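Local atomic coordinates of 2-hydroxychromene-2-carboxylate isomerase (PDB entry 2IMF), a protein that catalyses the reversible, glutathione-dependent isomerisation of 2-hydroxychromene-2-carboxylate to trans-O-hydroxybenzylidenepyruvate in naphthalene breakdown. Residues F9-P12 with F13-L16; L16-Q19 with R20-L24. One frame throughout, in Å; residues are numbered along the deposited sequence. Where two conformers were deposited one is given.

Interaction 1 of 2, residues F9-P12 with F13-L16. With GSH (glutathione), chain E; TOM (4-(2-methoxyphenyl)-2-oxobut-3-enoic acid), chain F.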
loop_
_atom_site.group_PDB
_atom_site.type_symbol
_atom_site.label_atom_id
_atom_site.label_comp_id
_atom_site.label_asym_id
_atom_site.label_seq_id
_atom_site.Cartn_x
_atom_site.Cartn_y
_atom_site.Cartn_z
ATOM N N PHE A 9 3.431 5.699 -17.079
ATOM C CA PHE A 9 2.389 6.769 -17.093
ATOM C C PHE A 9 0.972 6.206 -16.896
ATOM O O PHE A 9 0.093 6.997 -16.628
ATOM C CB PHE A 9 2.448 7.595 -18.395
ATOM C CG PHE A 9 3.634 8.521 -18.485
ATOM C CD1 PHE A 9 3.758 9.583 -17.601
ATOM C CD2 PHE A 9 4.545 8.356 -19.491
ATOM C CE1 PHE A 9 4.862 10.496 -17.688
ATOM C CE2 PHE A 9 5.667 9.245 -19.632
ATOM C CZ PHE A 9 5.807 10.290 -18.737
ATOM N N LEU A 10 0.777 4.896 -16.984
ATOM C CA LEU A 10 -0.579 4.336 -16.657
ATOM C C LEU A 10 -0.912 4.419 -15.201
ATOM O O LEU A 10 -2.060 4.247 -14.828
ATOM C CB LEU A 10 -0.762 2.882 -17.121
ATOM C CG LEU A 10 0.065 1.825 -16.415
ATOM C CD1 LEU A 10 -0.560 1.402 -15.067
ATOM C CD2 LEU A 10 0.110 0.595 -17.272
ATOM N N SER A 11 0.083 4.695 -14.333
ATOM C CA SER A 11 -0.088 4.533 -12.876
ATOM C C SER A 11 -0.464 5.802 -12.155
ATOM O O SER A 11 0.338 6.706 -12.110
ATOM C CB SER A 11 1.204 3.945 -12.343
ATOM O OG SER A 11 1.272 4.000 -10.899
ATOM N N PRO A 12 -1.660 5.821 -11.566
ATOM C CA PRO A 12 -2.039 7.022 -10.812
ATOM C C PRO A 12 -1.235 7.184 -9.515
ATOM O O PRO A 12 -1.058 8.302 -9.081
ATOM C CB PRO A 12 -3.539 6.796 -10.510
ATOM C CG PRO A 12 -3.697 5.292 -10.503
ATOM C CD PRO A 12 -2.713 4.757 -11.575
ATOM N N PHE A 13 -0.774 6.095 -8.898
ATOM C CA PHE A 13 0.106 6.249 -7.751
ATOM C C PHE A 13 1.433 6.830 -8.188
ATOM O O PHE A 13 2.064 7.580 -7.411
ATOM C CB PHE A 13 0.229 4.880 -7.081
ATOM C CG PHE A 13 -1.060 4.481 -6.372
ATOM C CD1 PHE A 13 -1.454 5.100 -5.195
ATOM C CD2 PHE A 13 -1.861 3.526 -6.929
ATOM C CE1 PHE A 13 -2.627 4.745 -4.556
ATOM C CE2 PHE A 13 -3.069 3.127 -6.281
ATOM C CZ PHE A 13 -3.438 3.764 -5.124
ATOM N N SER A 14 1.848 6.585 -9.423
ATOM C CA SER A 14 3.053 7.217 -9.950
ATOM C C SER A 14 2.890 8.705 -10.230
ATOM O O SER A 14 3.840 9.494 -10.057
ATOM C CB SER A 14 3.550 6.515 -11.200
ATOM O OG SER A 14 3.986 5.192 -10.906
ATOM N N TYR A 15 1.657 9.112 -10.632
ATOM C CA TYR A 15 1.343 10.491 -10.856
ATOM C C TYR A 15 1.508 11.184 -9.526
ATOM O O TYR A 15 2.150 12.256 -9.431
ATOM C CB TYR A 15 -0.105 10.589 -11.300
ATOM C CG TYR A 15 -0.709 11.949 -11.171
ATOM C CD1 TYR A 15 -0.242 13.023 -11.939
ATOM C CD2 TYR A 15 -1.811 12.143 -10.340
ATOM C CE1 TYR A 15 -0.903 14.301 -11.852
ATOM C CE2 TYR A 15 -2.471 13.385 -10.268
ATOM C CZ TYR A 15 -1.950 14.453 -11.015
ATOM O OH TYR A 15 -2.525 15.719 -10.978
ATOM N N LEU A 16 0.938 10.618 -8.451
ATOM C CA LEU A 16 1.052 11.225 -7.113
ATOM C C LEU A 16 2.540 11.299 -6.689
ATOM O O LEU A 16 3.041 12.328 -6.211
ATOM C CB LEU A 16 0.339 10.373 -6.099
ATOM C CG LEU A 16 -1.202 10.414 -6.226
ATOM C CD1 LEU A 16 -1.815 9.362 -5.320
ATOM C CD2 LEU A 16 -1.758 11.847 -5.859
HETATM N N1 GSH E . 0.101 1.664 -1.777
HETATM C CA1 GSH E . 0.582 2.171 -3.023
HETATM C C1 GSH E . 0.827 3.636 -3.089
HETATM O O11 GSH E . 1.489 4.104 -4.018
HETATM O O12 GSH E . 0.104 4.222 -2.253
HETATM C CB1 GSH E . 0.165 1.334 -4.226
HETATM C CG1 GSH E . 1.037 1.409 -5.479
HETATM C CD1 GSH E . 0.477 0.530 -6.562
HETATM O OE1 GSH E . -0.627 -0.173 -6.326
HETATM N N2 GSH E . 1.059 0.482 -7.737
HETATM C CA2 GSH E . 0.701 -0.461 -8.788
HETATM C C2 GSH E . 1.616 -1.602 -8.900
HETATM O O2 GSH E . 2.944 -1.364 -8.864
HETATM C CB2 GSH E . 0.696 0.316 -10.143
HETATM S SG2 GSH E . -0.701 1.497 -10.272
HETATM N N3 GSH E . 1.161 -2.818 -8.991
HETATM C CA3 GSH E . 2.093 -3.940 -8.876
HETATM C C3 GSH E . 1.716 -4.754 -7.660
HETATM O O31 GSH E . 2.427 -5.737 -7.383
HETATM O O32 GSH E . 0.667 -4.461 -6.994
HETATM O O8 TOM F . -3.887 -2.140 -11.303
HETATM C C9 TOM F . -2.798 -1.916 -11.820
HETATM C C10 TOM F . -2.121 -2.820 -12.715
HETATM O O11 TOM F . -1.584 -3.811 -12.165
HETATM O O10 TOM F . -2.025 -2.536 -13.926
HETATM C C8 TOM F . -1.980 -0.701 -11.510
HETATM C C7 TOM F . -2.308 0.254 -10.671
HETATM C C1 TOM F . -3.614 1.022 -10.710
HETATM C C6 TOM F . -4.192 1.248 -9.476
HETATM C C5 TOM F . -5.406 1.922 -9.404
HETATM C C4 TOM F . -5.975 2.418 -10.590
HETATM C C3 TOM F . -5.400 2.211 -11.826
HETATM C C2 TOM F . -4.185 1.502 -11.863
HETATM O O2 TOM F . -3.519 1.266 -13.016
HETATM C C11 TOM F . -4.019 2.036 -14.112
#
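Ser-11 and Ser-14 join their hydroxyls at the N-terminal end of helix 12-28, the first helix of the thioredoxin-like fold. Ser-11 is the N-cap residue. Its OG lies 3.0 Å from Ser-14 OG in a hydrogen bond that either could donate. With chi1 at 168°, OG sits opposite the backbone N and beside the carbonyl carbon, on the side of the glutathione. Ser-11 OG is 3.2 Å from the glutathione SG2; Ser-11 binds glutathione and is the inferred nucleophile of the active site. Ser-11 O accepts Tyr-15 N at 3.1 Å and a weak bond from Ser-14 N, so the first turn closes on this carbonyl. Pro-12 starts the helix. Its O accepts Leu-16 N, and its ring lies against the methoxyphenyl ring of TOM, with Pro-12 CD 3.6 Å from TOM C2. Helices 57-74 and 99-115 supply Leu-67 and Trp-114 against this proline. Phe-13 touches both ligands. TOM reaches the edge of its ring, at 3.9 Å from Phe-13 CE2 to TOM C6. Glutathione covers one face, with its CB1 3.9 Å above the plane over the centre of the Phe-13 ring.

Interaction 2 of 2, residues L16-Q19 with R20-L24; sequences LANQ and RLSKL. With PO4 (phosphate ion), chain D.
Leu-16 O accepts Arg-20 N at 3.1 Å, the first of four successive i to i+4 backbone bonds that make 16-24 a regular stretch of alpha-helix, more than two turns long. The straightest is Leu-21 N to Ala-17 O, 2.8 Å long with an angle of 172° at the hydrogen. The Leu-21 side chain also lies against that oxygen, with Leu-21 CG 3.3 Å from Ala-17 O.

Ser-22 lies beside Asn-18. Its backbone N is bonded to Asn-18 O. Ser-22 OG stands 3.1 Å from the same oxygen, but its proton can also reach Asn-107 OD1. Asn-18 ND2 is hydrogen-bonded to that OD1. The aliphatic part of Lys-23 passes beside the Gln-19 backbone, with Lys-23 CG 3.5 Å from Gln-19 O.

Arg-20 leaves the helix with CG anti to the backbone N (chi1 169°) and stays extended as far as NE. This carries the guanidinium well clear of the backbone. A phosphate, probably from the crystallisation liquor, meets its edge in plane. NH1 binds phosphate O4 and NH2 binds phosphate O2, each at 3.0 Å. NE forms a salt bridge with Glu-188, and NH1 also bonds Tyr-74 OH. Replacement by a leucine would probably leave Glu-188 without this positive mate and Tyr-74 OH without this donor.

This stretch belongs to the helix of a beta-alpha-beta unit with strands 2-7 and 31-36. Ala-17, Asn-18 and Leu-21 pack on Phe-5 of strand 2-7. Leu-184 of helix 184-198 meets Ala-17, Arg-20 and Leu-21, while Leu-16 and Arg-20 lean on Trp-70 of helix 57-74.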
loop_
_atom_site.group_PDB
_atom_site.type_symbol
_atom_site.label_atom_id
_atom_site.label_comp_id
_atom_site.label_asym_id
_atom_site.label_seq_id
_atom_site.Cartn_x
_atom_site.Cartn_y
_atom_site.Cartn_z
ATOM N N LEU A 16 0.938 10.618 -8.451
ATOM C CA LEU A 16 1.052 11.225 -7.113
ATOM C C LEU A 16 2.540 11.299 -6.689
ATOM O O LEU A 16 3.041 12.328 -6.211
ATOM C CB LEU A 16 0.339 10.373 -6.099
ATOM C CG LEU A 16 -1.202 10.414 -6.226
ATOM C CD1 LEU A 16 -1.815 9.362 -5.320
ATOM C CD2 LEU A 16 -1.758 11.847 -5.859
ATOM N N ALA A 17 3.275 10.193 -6.816
ATOM C CA ALA A 17 4.705 10.192 -6.463
ATOM C C ALA A 17 5.488 11.202 -7.255
ATOM O O ALA A 17 6.382 11.875 -6.682
ATOM C CB ALA A 17 5.309 8.777 -6.617
ATOM N N ASN A 18 5.231 11.316 -8.553
ATOM C CA ASN A 18 5.967 12.302 -9.310
ATOM C C ASN A 18 5.690 13.692 -8.822
ATOM O O ASN A 18 6.647 14.459 -8.792
ATOM C CB ASN A 18 5.591 12.178 -10.788
ATOM C CG ASN A 18 6.330 13.154 -11.623
ATOM O OD1 ASN A 18 7.548 13.096 -11.682
ATOM N ND2 ASN A 18 5.612 14.132 -12.163
ATOM N N GLN A 19 4.457 14.001 -8.459
ATOM C CA GLN A 19 4.162 15.373 -7.953
ATOM C C GLN A 19 5.006 15.638 -6.705
ATOM O O GLN A 19 5.596 16.727 -6.570
ATOM C CB GLN A 19 2.652 15.441 -7.576
ATOM C CG GLN A 19 2.151 16.694 -6.733
ATOM C CD GLN A 19 2.253 17.982 -7.508
ATOM O OE1 GLN A 19 2.310 17.999 -8.736
ATOM N NE2 GLN A 19 2.253 19.082 -6.780
ATOM N N ARG A 20 5.070 14.664 -5.785
ATOM C CA ARG A 20 5.735 14.926 -4.510
ATOM C C ARG A 20 7.211 14.961 -4.764
ATOM O O ARG A 20 7.902 15.856 -4.232
ATOM C CB ARG A 20 5.363 13.818 -3.543
ATOM C CG ARG A 20 6.161 13.768 -2.236
ATOM C CD ARG A 20 5.258 13.127 -1.272
ATOM N NE ARG A 20 5.806 12.966 0.094
ATOM C CZ ARG A 20 5.093 12.464 1.100
ATOM N NH1 ARG A 20 3.827 12.014 0.936
ATOM N NH2 ARG A 20 5.698 12.295 2.267
ATOM N N LEU A 21 7.781 14.072 -5.579
ATOM C CA LEU A 21 9.198 14.124 -5.913
ATOM C C LEU A 21 9.579 15.407 -6.612
ATOM O O LEU A 21 10.670 15.931 -6.345
ATOM C CB LEU A 21 9.636 12.934 -6.751
ATOM C CG LEU A 21 9.566 11.631 -5.959
ATOM C CD1 LEU A 21 9.529 10.454 -6.993
ATOM C CD2 LEU A 21 10.855 11.524 -5.068
ATOM N N SER A 22 8.743 15.900 -7.499
ATOM C CA SER A 22 9.069 17.160 -8.216
ATOM C C SER A 22 9.147 18.292 -7.250
ATOM O O SER A 22 10.049 19.130 -7.440
ATOM C CB SER A 22 8.047 17.426 -9.275
ATOM O OG SER A 22 8.375 16.565 -10.323
ATOM N N LYS A 23 8.258 18.324 -6.251
ATOM C CA LYS A 23 8.336 19.384 -5.220
ATOM C C LYS A 23 9.596 19.278 -4.420
ATOM O O LYS A 23 10.156 20.312 -4.027
ATOM C CB LYS A 23 7.123 19.414 -4.310
ATOM C CG LYS A 23 5.887 19.892 -5.037
ATOM C CD LYS A 23 4.896 20.517 -4.107
ATOM C CE LYS A 23 3.785 21.160 -4.912
ATOM N NZ LYS A 23 4.269 21.710 -6.241
ATOM N N LEU A 24 10.086 18.070 -4.161
ATOM C CA LEU A 24 11.333 17.925 -3.419
ATOM C C LEU A 24 12.469 18.422 -4.238
ATOM O O LEU A 24 13.424 19.055 -3.728
ATOM C CB LEU A 24 11.572 16.451 -3.055
ATOM C CG LEU A 24 10.635 15.852 -2.005
ATOM C CD1 LEU A 24 10.735 14.325 -1.925
ATOM C CD2 LEU A 24 10.770 16.486 -0.610
HETATM P P PO4 D . 2.744 11.017 4.351
HETATM O O1 PO4 D . 1.728 11.152 5.501
HETATM O O2 PO4 D . 4.028 11.749 4.741
HETATM O O3 PO4 D . 2.874 9.584 3.888
HETATM O O4 PO4 D . 2.029 11.779 3.290
#

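Interaction 1 is the start of helix 12-28 and interaction 2 is the stretch that follows. They share Leu-16, and their centres are 11 Å apart. In interaction 1 its N takes part in the helix start. In interaction 2 its O carries the bonding onward. Interaction 1 belongs to the active site and touches glutathione and TOM, whereas interaction 2 holds a phosphate at Arg-20. The Leu-16 side chain is about 6 Å from glutathione and about 9 Å from TOM, but about 4 Å from the side chain of Asn-181, a glutathione-binding residue. The Ala-17 side chain is about 8 Å from that of Ser-11. Helix 57-74 packs on both, through Leu-67 and Trp-70.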